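Local structure of integral membrane indolylacetylinositol arabinosyltransferase EmbC (Mycolicibacterium smegmatis, 7BVE) at residues A[733-739]-A[946-952]; A[234-238]-A[407-412]; A[87-91]-A[188-192]; A[873-877]-A[925-930]. The protein probably transfers arabinose to build the arabinan of the mycobacterial cell wall, works as an integral membrane glycosyltransferase and binds the drug ethambutol. All coordinates share one frame; numbering follows the deposited sequence.

Contact 1. Residues A[733-739]-A[946-952]; sequences ANDVLVE and PELRTLQ
Strand 736-738 runs antiparallel to residues 949-950, with V738 and R949 as a hydrogen-bonded pair and L737 and T950 as the next, non-hydrogen-bonded pair. R949 N reaches V738 O at 2.9 Å, with a nearly straight N-H (168°). After T950, at the N-cap position, segment 946-952 turns into helix 951-954. L951 N gives its hydrogen to V736 O at 3.0 Å, close to the direction of the carbonyl bond. Q952 N makes a weak bond to A733 O.

L951 carries most of the apolar contact on this side. Its CG stands opposite the backbone N (chi1 -173°), which lays the leucine beside V736, both pointing the same way. One branch, L951 CD1, meets V736 CG1 at 3.9 Å. The other, L951 CD2, meets A733 CB at 4.0 Å. L951 CB leans on V738 CG2. Farther along, L737 and L948 cross at about a right angle, with L737 CD1 and L948 CD1 3.8 Å apart. L948 CD2 lies over E739 CB at 3.8 Å. T950 CG2 rests against L737 CD2 at 4.1 Å.

E739 OE2 is held by Y1028 OH, and the Q952 amide by Q974 and S957. V736 and V738 also pack on strand 1020-1029, the other neighbour of strand 736-738.

Strand 949-950 is an outermost strand, on the 736-738 side, of a mixed sheet in the C-terminal domain, and it leads straight into a short helix.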
loop_
_atom_site.group_PDB
_atom_site.type_symbol
_atom_site.label_atom_id
_atom_site.label_comp_id
_atom_site.label_asym_id
_atom_site.label_seq_id
_atom_site.Cartn_x
_atom_site.Cartn_y
_atom_site.Cartn_z
ATOM N N ALA A 733 -0.589 -36.400 -5.351
ATOM C CA ALA A 733 -0.077 -37.132 -6.496
ATOM C C ALA A 733 -0.938 -38.318 -6.891
ATOM O O ALA A 733 -0.743 -38.858 -7.979
ATOM C CB ALA A 733 1.336 -37.610 -6.210
ATOM N N ASN A 734 -1.867 -38.751 -6.045
ATOM C CA ASN A 734 -2.786 -39.817 -6.412
ATOM C C ASN A 734 -4.033 -39.314 -7.114
ATOM O O ASN A 734 -4.745 -40.113 -7.729
ATOM C CB ASN A 734 -3.210 -40.607 -5.175
ATOM C CG ASN A 734 -2.100 -41.448 -4.617
ATOM O OD1 ASN A 734 -1.602 -41.199 -3.521
ATOM N ND2 ASN A 734 -1.710 -42.470 -5.366
ATOM N N ASP A 735 -4.308 -38.017 -7.038
ATOM C CA ASP A 735 -5.543 -37.445 -7.539
ATOM C C ASP A 735 -5.311 -36.481 -8.686
ATOM O O ASP A 735 -6.184 -35.671 -8.993
ATOM C CB ASP A 735 -6.281 -36.770 -6.393
ATOM C CG ASP A 735 -6.831 -37.776 -5.410
ATOM O OD1 ASP A 735 -7.207 -38.878 -5.852
ATOM O OD2 ASP A 735 -6.864 -37.499 -4.198
ATOM N N VAL A 736 -4.152 -36.559 -9.325
ATOM C CA VAL A 736 -3.843 -35.814 -10.534
ATOM C C VAL A 736 -3.633 -36.828 -11.641
ATOM O O VAL A 736 -2.783 -37.714 -11.517
ATOM C CB VAL A 736 -2.606 -34.927 -10.358
ATOM C CG1 VAL A 736 -2.213 -34.353 -11.664
ATOM C CG2 VAL A 736 -2.892 -33.821 -9.398
ATOM N N LEU A 737 -4.407 -36.708 -12.708
ATOM C CA LEU A 737 -4.344 -37.625 -13.833
ATOM C C LEU A 737 -3.477 -37.030 -14.932
ATOM O O LEU A 737 -3.561 -35.838 -15.219
ATOM C CB LEU A 737 -5.744 -37.909 -14.361
ATOM C CG LEU A 737 -6.670 -38.566 -13.352
ATOM C CD1 LEU A 737 -8.048 -38.680 -13.924
ATOM C CD2 LEU A 737 -6.151 -39.919 -12.972
ATOM N N VAL A 738 -2.637 -37.862 -15.536
ATOM C CA VAL A 738 -1.594 -37.412 -16.453
ATOM C C VAL A 738 -1.651 -38.262 -17.711
ATOM O O VAL A 738 -1.581 -39.492 -17.629
ATOM C CB VAL A 738 -0.196 -37.509 -15.808
ATOM C CG1 VAL A 738 0.885 -37.274 -16.820
ATOM C CG2 VAL A 738 -0.045 -36.508 -14.689
ATOM N N GLU A 739 -1.771 -37.623 -18.873
ATOM C CA GLU A 739 -1.585 -38.315 -20.145
ATOM C C GLU A 739 -0.178 -38.063 -20.669
ATOM O O GLU A 739 0.243 -36.917 -20.842
ATOM C CB GLU A 739 -2.639 -37.930 -21.178
ATOM C CG GLU A 739 -2.860 -36.477 -21.463
ATOM C CD GLU A 739 -3.740 -36.306 -22.672
ATOM O OE1 GLU A 739 -3.992 -37.320 -23.356
ATOM O OE2 GLU A 739 -4.209 -35.179 -22.922
ATOM N N PRO A 946 -8.747 -38.954 -23.765
ATOM C CA PRO A 946 -7.400 -39.255 -23.288
ATOM C C PRO A 946 -7.346 -40.492 -22.409
ATOM O O PRO A 946 -8.311 -40.842 -21.729
ATOM C CB PRO A 946 -7.037 -38.004 -22.492
ATOM C CG PRO A 946 -8.312 -37.403 -22.126
ATOM C CD PRO A 946 -9.226 -37.665 -23.253
ATOM N N GLU A 947 -6.195 -41.159 -22.441
ATOM C CA GLU A 947 -5.913 -42.322 -21.608
ATOM C C GLU A 947 -5.003 -41.868 -20.478
ATOM O O GLU A 947 -3.834 -41.548 -20.710
ATOM C CB GLU A 947 -5.268 -43.431 -22.427
ATOM C CG GLU A 947 -6.179 -43.999 -23.480
ATOM C CD GLU A 947 -5.497 -45.039 -24.324
ATOM O OE1 GLU A 947 -4.276 -45.224 -24.160
ATOM O OE2 GLU A 947 -6.179 -45.669 -25.157
ATOM N N LEU A 948 -5.534 -41.850 -19.261
ATOM C CA LEU A 948 -4.932 -41.135 -18.149
ATOM C C LEU A 948 -4.320 -42.096 -17.136
ATOM O O LEU A 948 -4.851 -43.177 -16.879
ATOM C CB LEU A 948 -5.980 -40.260 -17.469
ATOM C CG LEU A 948 -6.610 -39.213 -18.382
ATOM C CD1 LEU A 948 -7.760 -38.536 -17.699
ATOM C CD2 LEU A 948 -5.597 -38.195 -18.791
ATOM N N ARG A 949 -3.186 -41.688 -16.569
ATOM C CA ARG A 949 -2.542 -42.366 -15.453
ATOM C C ARG A 949 -2.294 -41.338 -14.366
ATOM O O ARG A 949 -2.338 -40.136 -14.616
ATOM C CB ARG A 949 -1.215 -43.011 -15.854
ATOM C CG ARG A 949 -1.323 -44.085 -16.906
ATOM C CD ARG A 949 0.043 -44.630 -17.262
ATOM N NE ARG A 949 0.621 -45.405 -16.170
ATOM C CZ ARG A 949 1.879 -45.832 -16.137
ATOM N NH1 ARG A 949 2.705 -45.553 -17.133
ATOM N NH2 ARG A 949 2.313 -46.533 -15.102
ATOM N N THR A 950 -2.028 -41.805 -13.153
ATOM C CA THR A 950 -1.811 -40.855 -12.075
ATOM C C THR A 950 -0.394 -40.304 -12.135
ATOM O O THR A 950 0.484 -40.855 -12.794
ATOM C CB THR A 950 -2.074 -41.496 -10.718
ATOM O OG1 THR A 950 -1.187 -42.597 -10.524
ATOM C CG2 THR A 950 -3.484 -42.003 -10.648
ATOM N N LEU A 951 -0.181 -39.188 -11.441
ATOM C CA LEU A 951 1.133 -38.559 -11.430
ATOM C C LEU A 951 2.148 -39.353 -10.623
ATOM O O LEU A 951 3.343 -39.222 -10.865
ATOM C CB LEU A 951 1.012 -37.129 -10.902
ATOM C CG LEU A 951 2.159 -36.123 -10.887
ATOM C CD1 LEU A 951 1.607 -34.754 -11.133
ATOM C CD2 LEU A 951 2.867 -36.118 -9.557
ATOM N N GLN A 952 1.702 -40.182 -9.685
ATOM C CA GLN A 952 2.616 -41.022 -8.925
ATOM C C GLN A 952 3.157 -42.168 -9.767
ATOM O O GLN A 952 4.270 -42.641 -9.521
ATOM C CB GLN A 952 1.899 -41.537 -7.675
ATOM C CG GLN A 952 2.710 -42.371 -6.699
ATOM C CD GLN A 952 3.861 -41.615 -6.066
ATOM O OE1 GLN A 952 3.774 -40.417 -5.821
ATOM N NE2 GLN A 952 4.933 -42.328 -5.760
#

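Contact 2. Residues A[234-238]-A[407-412]; sequences LHVLD and RLLPVA
This is a polar and apolar contact between the C-terminal end of helix 214-238 and the start of helix 409-422, both predicted to be transmembrane. Its polar centre is the carboxylate of D238 against the backbone N-H groups of L408 and L409.

D238 OD2 accepts both hydrogens. L409 N lies 3.0 Å from D238 OD2, close to the line of its C-O bond. L408 N lies 3.2 Å from D238 OD2 and comes from well above the carboxylate plane. Both donors reach the oxygen from the same face. Neither bond is straight, with N-H angles of 136° and 139°. D238 CB and R407 CG touch at 4.1 Å, while the guanidinium of R407 makes no direct bond to the carboxylate. The nearby helix start would be expected to favour the charged form of D238.

The apolar part lies one turn back along the first helix. L409 CG stands opposite its backbone N (chi1 -179°), and this, with the turn at chi2, brings CD2 to the edge of the H235 ring, 3.6 Å from H235 CD2 and near the ring plane. L234 CD2 faces A412 CB at 4.2 Å. L408 CB lies beside D238 OD2, and its branches pack on L442, I445 and V446 of helix 440-449.

The ring of H235 also meets that of H245 at a small angle. H235 lines the pocket of the bound phosphopantetheine group, so the contact joins two helix ends beside the phosphopantetheine pocket of the membrane domain.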
loop_
_atom_site.group_PDB
_atom_site.type_symbol
_atom_site.label_atom_id
_atom_site.label_comp_id
_atom_site.label_asym_id
_atom_site.label_seq_id
_atom_site.Cartn_x
_atom_site.Cartn_y
_atom_site.Cartn_z
ATOM N N LEU A 234 26.625 -23.641 40.568
ATOM C CA LEU A 234 25.694 -22.552 40.854
ATOM C C LEU A 234 24.476 -23.040 41.631
ATOM O O LEU A 234 23.981 -22.341 42.523
ATOM C CB LEU A 234 25.263 -21.886 39.553
ATOM C CG LEU A 234 24.354 -20.671 39.653
ATOM C CD1 LEU A 234 25.056 -19.582 40.416
ATOM C CD2 LEU A 234 23.973 -20.187 38.273
ATOM N N HIS A 235 23.987 -24.245 41.326
ATOM C CA HIS A 235 22.891 -24.801 42.123
ATOM C C HIS A 235 23.325 -25.131 43.545
ATOM O O HIS A 235 22.551 -24.942 44.495
ATOM C CB HIS A 235 22.317 -26.049 41.468
ATOM C CG HIS A 235 21.194 -26.658 42.247
ATOM N ND1 HIS A 235 21.390 -27.645 43.188
ATOM C CD2 HIS A 235 19.868 -26.384 42.261
ATOM C CE1 HIS A 235 20.232 -27.972 43.728
ATOM N NE2 HIS A 235 19.293 -27.222 43.184
ATOM N N VAL A 236 24.545 -25.651 43.709
ATOM C CA VAL A 236 25.034 -25.959 45.054
ATOM C C VAL A 236 25.211 -24.676 45.869
ATOM O O VAL A 236 24.984 -24.657 47.086
ATOM C CB VAL A 236 26.329 -26.791 44.966
ATOM C CG1 VAL A 236 26.905 -27.085 46.330
ATOM C CG2 VAL A 236 26.043 -28.101 44.276
ATOM N N LEU A 237 25.549 -23.568 45.206
ATOM C CA LEU A 237 25.568 -22.288 45.909
ATOM C C LEU A 237 24.160 -21.807 46.244
ATOM O O LEU A 237 23.942 -21.210 47.302
ATOM C CB LEU A 237 26.287 -21.223 45.089
ATOM C CG LEU A 237 27.775 -21.379 44.834
ATOM C CD1 LEU A 237 28.247 -20.199 44.029
ATOM C CD2 LEU A 237 28.517 -21.478 46.128
ATOM N N ASP A 238 23.195 -22.035 45.347
ATOM C CA ASP A 238 21.840 -21.544 45.599
ATOM C C ASP A 238 21.132 -22.312 46.703
ATOM O O ASP A 238 20.226 -21.768 47.338
ATOM C CB ASP A 238 20.989 -21.594 44.332
ATOM C CG ASP A 238 21.306 -20.478 43.373
ATOM O OD1 ASP A 238 21.777 -19.417 43.830
ATOM O OD2 ASP A 238 21.060 -20.655 42.165
ATOM N N ARG A 407 16.652 -17.193 43.740
ATOM C CA ARG A 407 17.697 -18.107 43.306
ATOM C C ARG A 407 18.113 -17.751 41.888
ATOM O O ARG A 407 17.325 -17.198 41.124
ATOM C CB ARG A 407 17.226 -19.558 43.378
ATOM C CG ARG A 407 17.145 -20.100 44.785
ATOM C CD ARG A 407 16.575 -21.492 44.834
ATOM N NE ARG A 407 16.674 -22.040 46.179
ATOM C CZ ARG A 407 16.186 -23.216 46.545
ATOM N NH1 ARG A 407 15.541 -23.969 45.670
ATOM N NH2 ARG A 407 16.337 -23.634 47.791
ATOM N N LEU A 408 19.356 -18.076 41.541
ATOM C CA LEU A 408 19.951 -17.640 40.281
ATOM C C LEU A 408 19.939 -18.689 39.184
ATOM O O LEU A 408 20.081 -18.333 38.007
ATOM C CB LEU A 408 21.395 -17.201 40.499
ATOM C CG LEU A 408 21.605 -15.878 41.205
ATOM C CD1 LEU A 408 23.054 -15.711 41.498
ATOM C CD2 LEU A 408 21.151 -14.798 40.279
ATOM N N LEU A 409 19.802 -19.966 39.535
ATOM C CA LEU A 409 19.798 -21.010 38.515
ATOM C C LEU A 409 18.623 -20.934 37.535
ATOM O O LEU A 409 18.875 -21.122 36.332
ATOM C CB LEU A 409 19.885 -22.391 39.179
ATOM C CG LEU A 409 19.920 -23.592 38.235
ATOM C CD1 LEU A 409 21.166 -23.584 37.392
ATOM C CD2 LEU A 409 19.826 -24.866 39.008
ATOM N N PRO A 410 17.362 -20.666 37.925
ATOM C CA PRO A 410 16.349 -20.447 36.882
ATOM C C PRO A 410 16.563 -19.194 36.051
ATOM O O PRO A 410 16.129 -19.159 34.896
ATOM C CB PRO A 410 15.035 -20.400 37.670
ATOM C CG PRO A 410 15.406 -20.136 39.024
ATOM C CD PRO A 410 16.695 -20.801 39.236
ATOM N N VAL A 411 17.277 -18.195 36.561
ATOM C CA VAL A 411 17.626 -17.045 35.733
ATOM C C VAL A 411 18.671 -17.433 34.686
ATOM O O VAL A 411 18.598 -17.007 33.524
ATOM C CB VAL A 411 18.098 -15.887 36.629
ATOM C CG1 VAL A 411 18.516 -14.698 35.808
ATOM C CG2 VAL A 411 16.999 -15.493 37.590
ATOM N N ALA A 412 19.626 -18.289 35.060
ATOM C CA ALA A 412 20.608 -18.763 34.087
ATOM C C ALA A 412 19.970 -19.684 33.051
ATOM O O ALA A 412 20.330 -19.648 31.863
ATOM C CB ALA A 412 21.751 -19.473 34.804
#

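Contact 3. Residues A[87-91]-A[188-192]; sequences NRSVL and TDLSG
D189 and V90 meet because D189 CG stands opposite its own carbonyl carbon (chi1 -74°), while V90 CG1 is opposite the carbonyl carbon of V90 (chi1 -60°), which leaves CG2 between the backbone N and the carbonyl carbon. These settings carry the carboxylate of D189 over V90 in the concanavalin-like domain. There the loop 188-192 lies against the approach to strand 90-93, an outermost strand of a four-stranded antiparallel sheet.

The two side chains meet obliquely, with V90 CG2 against the carboxylate. V90 N gives D189 OD2 a weak bond of 3.5 Å. The stronger partner of D189 OD2 is the salt bridge to K97 NZ, which probably keeps the carboxylate charged. The extended chain of R88 runs along the backbone of D189, and R88 CG lies 3.6 Å from D189 O. The guanidinium presents an edge to that carbonyl, and R88 NH2 appears to bond D189 O, though the modelled length is too short to trust.

L91 CD1 meets L190 CD1 at 3.7 Å. W53 packs on both T188 and L190. Next to them, the hydroxyl T188 OG1 donates to L91 O at 2.9 Å, coming from above the carbonyl plane.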
loop_
_atom_site.group_PDB
_atom_site.type_symbol
_atom_site.label_atom_id
_atom_site.label_comp_id
_atom_site.label_asym_id
_atom_site.label_seq_id
_atom_site.Cartn_x
_atom_site.Cartn_y
_atom_site.Cartn_z
ATOM N N ASN A 87 27.875 -27.213 -39.934
ATOM C CA ASN A 87 27.090 -26.456 -38.971
ATOM C C ASN A 87 27.745 -26.421 -37.596
ATOM O O ASN A 87 27.127 -25.952 -36.638
ATOM C CB ASN A 87 25.673 -27.032 -38.871
ATOM C CG ASN A 87 25.658 -28.529 -38.574
ATOM O OD1 ASN A 87 26.700 -29.170 -38.436
ATOM N ND2 ASN A 87 24.458 -29.088 -38.463
ATOM N N ARG A 88 28.975 -26.912 -37.487
ATOM C CA ARG A 88 29.696 -26.973 -36.224
ATOM C C ARG A 88 30.270 -25.599 -35.922
ATOM O O ARG A 88 31.266 -25.193 -36.524
ATOM C CB ARG A 88 30.801 -28.018 -36.322
ATOM C CG ARG A 88 30.280 -29.402 -36.575
ATOM C CD ARG A 88 31.396 -30.409 -36.689
ATOM N NE ARG A 88 30.874 -31.731 -37.009
ATOM C CZ ARG A 88 30.487 -32.622 -36.104
ATOM N NH1 ARG A 88 30.018 -33.797 -36.489
ATOM N NH2 ARG A 88 30.568 -32.339 -34.812
ATOM N N SER A 89 29.653 -24.874 -34.991
ATOM C CA SER A 89 30.084 -23.507 -34.725
ATOM C C SER A 89 31.040 -23.417 -33.540
ATOM O O SER A 89 32.154 -22.908 -33.681
ATOM C CB SER A 89 28.869 -22.601 -34.507
ATOM O OG SER A 89 28.139 -22.450 -35.708
ATOM N N VAL A 90 30.631 -23.903 -32.376
ATOM C CA VAL A 90 31.421 -23.673 -31.173
ATOM C C VAL A 90 32.530 -24.709 -31.067
ATOM O O VAL A 90 32.363 -25.883 -31.415
ATOM C CB VAL A 90 30.528 -23.643 -29.917
ATOM C CG1 VAL A 90 29.509 -22.539 -30.031
ATOM C CG2 VAL A 90 29.842 -24.958 -29.671
ATOM N N LEU A 91 33.698 -24.244 -30.644
ATOM C CA LEU A 91 34.815 -25.105 -30.297
ATOM C C LEU A 91 34.764 -25.530 -28.844
ATOM O O LEU A 91 35.157 -26.655 -28.520
ATOM C CB LEU A 91 36.132 -24.374 -30.569
ATOM C CG LEU A 91 37.467 -25.058 -30.290
ATOM C CD1 LEU A 91 37.661 -26.217 -31.207
ATOM C CD2 LEU A 91 38.592 -24.079 -30.455
ATOM N N THR A 188 30.641 -28.783 -26.532
ATOM C CA THR A 188 31.462 -28.643 -27.728
ATOM C C THR A 188 30.686 -29.178 -28.923
ATOM O O THR A 188 29.589 -29.725 -28.781
ATOM C CB THR A 188 32.788 -29.375 -27.573
ATOM O OG1 THR A 188 33.593 -29.136 -28.731
ATOM C CG2 THR A 188 32.556 -30.847 -27.443
ATOM N N ASP A 189 31.265 -29.013 -30.116
ATOM C CA ASP A 189 30.681 -29.539 -31.346
ATOM C C ASP A 189 31.646 -30.392 -32.151
ATOM O O ASP A 189 31.451 -30.538 -33.359
ATOM C CB ASP A 189 30.157 -28.424 -32.258
ATOM C CG ASP A 189 28.876 -27.810 -31.756
ATOM O OD1 ASP A 189 28.178 -28.459 -30.958
ATOM O OD2 ASP A 189 28.532 -26.699 -32.203
ATOM N N LEU A 190 32.680 -30.945 -31.538
ATOM C CA LEU A 190 33.585 -31.831 -32.248
ATOM C C LEU A 190 33.381 -33.265 -31.775
ATOM O O LEU A 190 32.649 -33.529 -30.821
ATOM C CB LEU A 190 35.030 -31.390 -32.045
ATOM C CG LEU A 190 35.367 -29.984 -32.526
ATOM C CD1 LEU A 190 36.814 -29.687 -32.251
ATOM C CD2 LEU A 190 35.066 -29.842 -33.988
ATOM N N SER A 191 34.027 -34.204 -32.467
ATOM C CA SER A 191 33.798 -35.610 -32.164
ATOM C C SER A 191 35.034 -36.498 -32.172
ATOM O O SER A 191 34.912 -37.679 -31.839
ATOM C CB SER A 191 32.773 -36.190 -33.146
ATOM O OG SER A 191 33.299 -36.219 -34.459
ATOM N N GLY A 192 36.207 -35.991 -32.518
ATOM C CA GLY A 192 37.364 -36.841 -32.679
ATOM C C GLY A 192 38.056 -37.198 -31.379
ATOM O O GLY A 192 37.516 -37.007 -30.285
#

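Contact 4. Residues A[873-877]-A[925-930]; sequences QGEVE and LVASDD. With CA (calcium ion), chain E.
The carboxylate of E875 lies close to those of both D929 and D930, and D929 also binds calcium. E875 OE2 lies 4.1 Å from D930 OD2, with the two carboxylate planes turned 64° against each other. E875 OE1 lies 4.5 Å from D929 OD1. The other oxygen of that residue, D929 OD2, binds the calcium ion at 2.7 Å.

E875 reaches this position by a bend at chi2 (-117°). The bend lays its carboxylate along the chain near the end of strand 922-928, with E875 OE1 3.7 Å from S928 O. E875 OE1 also receives a weak bond from H936 NE2, and H936 touches D929 as well.

The backbones meet beyond the acidic group. E877 and V926 are an antiparallel hydrogen-bonded pair: E877 N donates to V926 O at 3.2 Å, nearly straight (168°). V876 CA points its hydrogen at the same oxygen, V926 O. V876 CG1 touches L925 CD2 at 4.3 Å. E877 OE1 is held by S894 OG. This pairing joins the short strand 877-878 to strand 922-928 within an antiparallel sheet of the C-terminal domain.

Close carboxylates would be expected to repel one another. Calcium on D929 and the weak bond from H936 probably ease this, and the proximity could make E875 somewhat easier to protonate than a lone glutamate.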
loop_
_atom_site.group_PDB
_atom_site.type_symbol
_atom_site.label_atom_id
_atom_site.label_comp_id
_atom_site.label_asym_id
_atom_site.label_seq_id
_atom_site.Cartn_x
_atom_site.Cartn_y
_atom_site.Cartn_z
ATOM N N GLN A 873 -17.922 -18.353 -23.532
ATOM C CA GLN A 873 -18.182 -19.641 -22.892
ATOM C C GLN A 873 -18.871 -20.616 -23.843
ATOM O O GLN A 873 -18.394 -21.737 -24.053
ATOM C CB GLN A 873 -19.022 -19.427 -21.629
ATOM C CG GLN A 873 -19.116 -20.631 -20.690
ATOM C CD GLN A 873 -20.283 -21.551 -20.998
ATOM O OE1 GLN A 873 -21.320 -21.115 -21.499
ATOM N NE2 GLN A 873 -20.122 -22.833 -20.693
ATOM N N GLY A 874 -20.003 -20.216 -24.414
ATOM C CA GLY A 874 -20.796 -21.125 -25.220
ATOM C C GLY A 874 -20.526 -21.051 -26.707
ATOM O O GLY A 874 -21.430 -21.269 -27.520
ATOM N N GLU A 875 -19.273 -20.767 -27.075
ATOM C CA GLU A 875 -18.894 -20.638 -28.510
ATOM C C GLU A 875 -18.711 -22.022 -29.147
ATOM O O GLU A 875 -19.213 -22.224 -30.272
ATOM C CB GLU A 875 -17.621 -19.799 -28.651
ATOM C CG GLU A 875 -17.685 -18.477 -27.907
ATOM C CD GLU A 875 -17.607 -17.247 -28.796
ATOM O OE1 GLU A 875 -16.562 -17.056 -29.448
ATOM O OE2 GLU A 875 -18.592 -16.484 -28.833
ATOM N N VAL A 876 -18.019 -22.929 -28.452
ATOM C CA VAL A 876 -17.739 -24.269 -28.954
ATOM C C VAL A 876 -18.640 -25.252 -28.224
ATOM O O VAL A 876 -18.736 -25.217 -26.993
ATOM C CB VAL A 876 -16.257 -24.633 -28.757
ATOM C CG1 VAL A 876 -15.946 -25.971 -29.397
ATOM C CG2 VAL A 876 -15.362 -23.543 -29.297
ATOM N N GLU A 877 -19.319 -26.118 -28.975
ATOM C CA GLU A 877 -20.252 -27.068 -28.388
ATOM C C GLU A 877 -20.054 -28.438 -29.014
ATOM O O GLU A 877 -19.361 -28.591 -30.019
ATOM C CB GLU A 877 -21.706 -26.627 -28.575
ATOM C CG GLU A 877 -22.066 -25.344 -27.856
ATOM C CD GLU A 877 -23.508 -24.961 -28.051
ATOM O OE1 GLU A 877 -24.212 -25.675 -28.794
ATOM O OE2 GLU A 877 -23.932 -23.938 -27.474
ATOM N N LEU A 925 -18.505 -31.628 -33.694
ATOM C CA LEU A 925 -18.121 -30.323 -33.117
ATOM C C LEU A 925 -18.946 -29.228 -33.785
ATOM O O LEU A 925 -19.519 -29.475 -34.824
ATOM C CB LEU A 925 -16.631 -30.096 -33.354
ATOM C CG LEU A 925 -15.678 -30.759 -32.367
ATOM C CD1 LEU A 925 -14.337 -31.010 -33.005
ATOM C CD2 LEU A 925 -15.494 -29.882 -31.162
ATOM N N VAL A 926 -18.945 -28.033 -33.218
ATOM C CA VAL A 926 -19.750 -26.908 -33.751
ATOM C C VAL A 926 -19.067 -25.643 -33.250
ATOM O O VAL A 926 -18.707 -25.662 -32.110
ATOM C CB VAL A 926 -21.150 -26.990 -33.136
ATOM C CG1 VAL A 926 -21.723 -25.612 -32.905
ATOM C CG2 VAL A 926 -22.120 -27.871 -33.893
ATOM N N ALA A 927 -18.852 -24.617 -34.073
ATOM C CA ALA A 927 -18.239 -23.365 -33.562
ATOM C C ALA A 927 -18.756 -22.115 -34.306
ATOM O O ALA A 927 -19.204 -22.238 -35.461
ATOM C CB ALA A 927 -16.749 -23.463 -33.609
ATOM N N SER A 928 -18.669 -20.951 -33.654
ATOM C CA SER A 928 -19.134 -19.673 -34.255
ATOM C C SER A 928 -18.510 -18.492 -33.503
ATOM O O SER A 928 -18.563 -18.493 -32.256
ATOM C CB SER A 928 -20.639 -19.594 -34.242
ATOM O OG SER A 928 -21.136 -19.653 -32.913
ATOM N N ASP A 929 -17.973 -17.514 -34.238
ATOM C CA ASP A 929 -17.344 -16.319 -33.613
ATOM C C ASP A 929 -18.295 -15.126 -33.755
ATOM O O ASP A 929 -18.654 -14.786 -34.900
ATOM C CB ASP A 929 -15.974 -16.028 -34.234
ATOM C CG ASP A 929 -15.320 -14.777 -33.674
ATOM O OD1 ASP A 929 -15.963 -14.105 -32.844
ATOM O OD2 ASP A 929 -14.175 -14.486 -34.073
ATOM N N ASP A 930 -18.673 -14.516 -32.627
ATOM C CA ASP A 930 -19.616 -13.364 -32.620
ATOM C C ASP A 930 -18.863 -12.040 -32.802
ATOM O O ASP A 930 -18.790 -11.274 -31.820
ATOM C CB ASP A 930 -20.457 -13.354 -31.341
ATOM C CG ASP A 930 -21.318 -14.594 -31.177
ATOM O OD1 ASP A 930 -21.236 -15.483 -32.048
ATOM O OD2 ASP A 930 -22.064 -14.662 -30.180
HETATM CA CA CA E . -13.355 -12.431 -35.685
#

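Along the chain contact 3 closes first, then contact 2; then contact 1 opens, contact 4 opens and closes inside its loop, and contact 1 closes last. Contacts 1 and 4 share the C-terminal domain but lie in different sheets. Their centres are about 29 Å apart, their nearest atoms about 13 Å. Contact 3 belongs to the concanavalin-like domain, about 41 Å from contact 1 between centres. Contact 2 lies alone in the probable membrane domain, its centre at least 62 Å from each of the others. None touches another, so each ties together its own domain: strand pairing in contacts 1 and 4, a loop packed near a sheet edge in contact 3, and helix ends in contact 2.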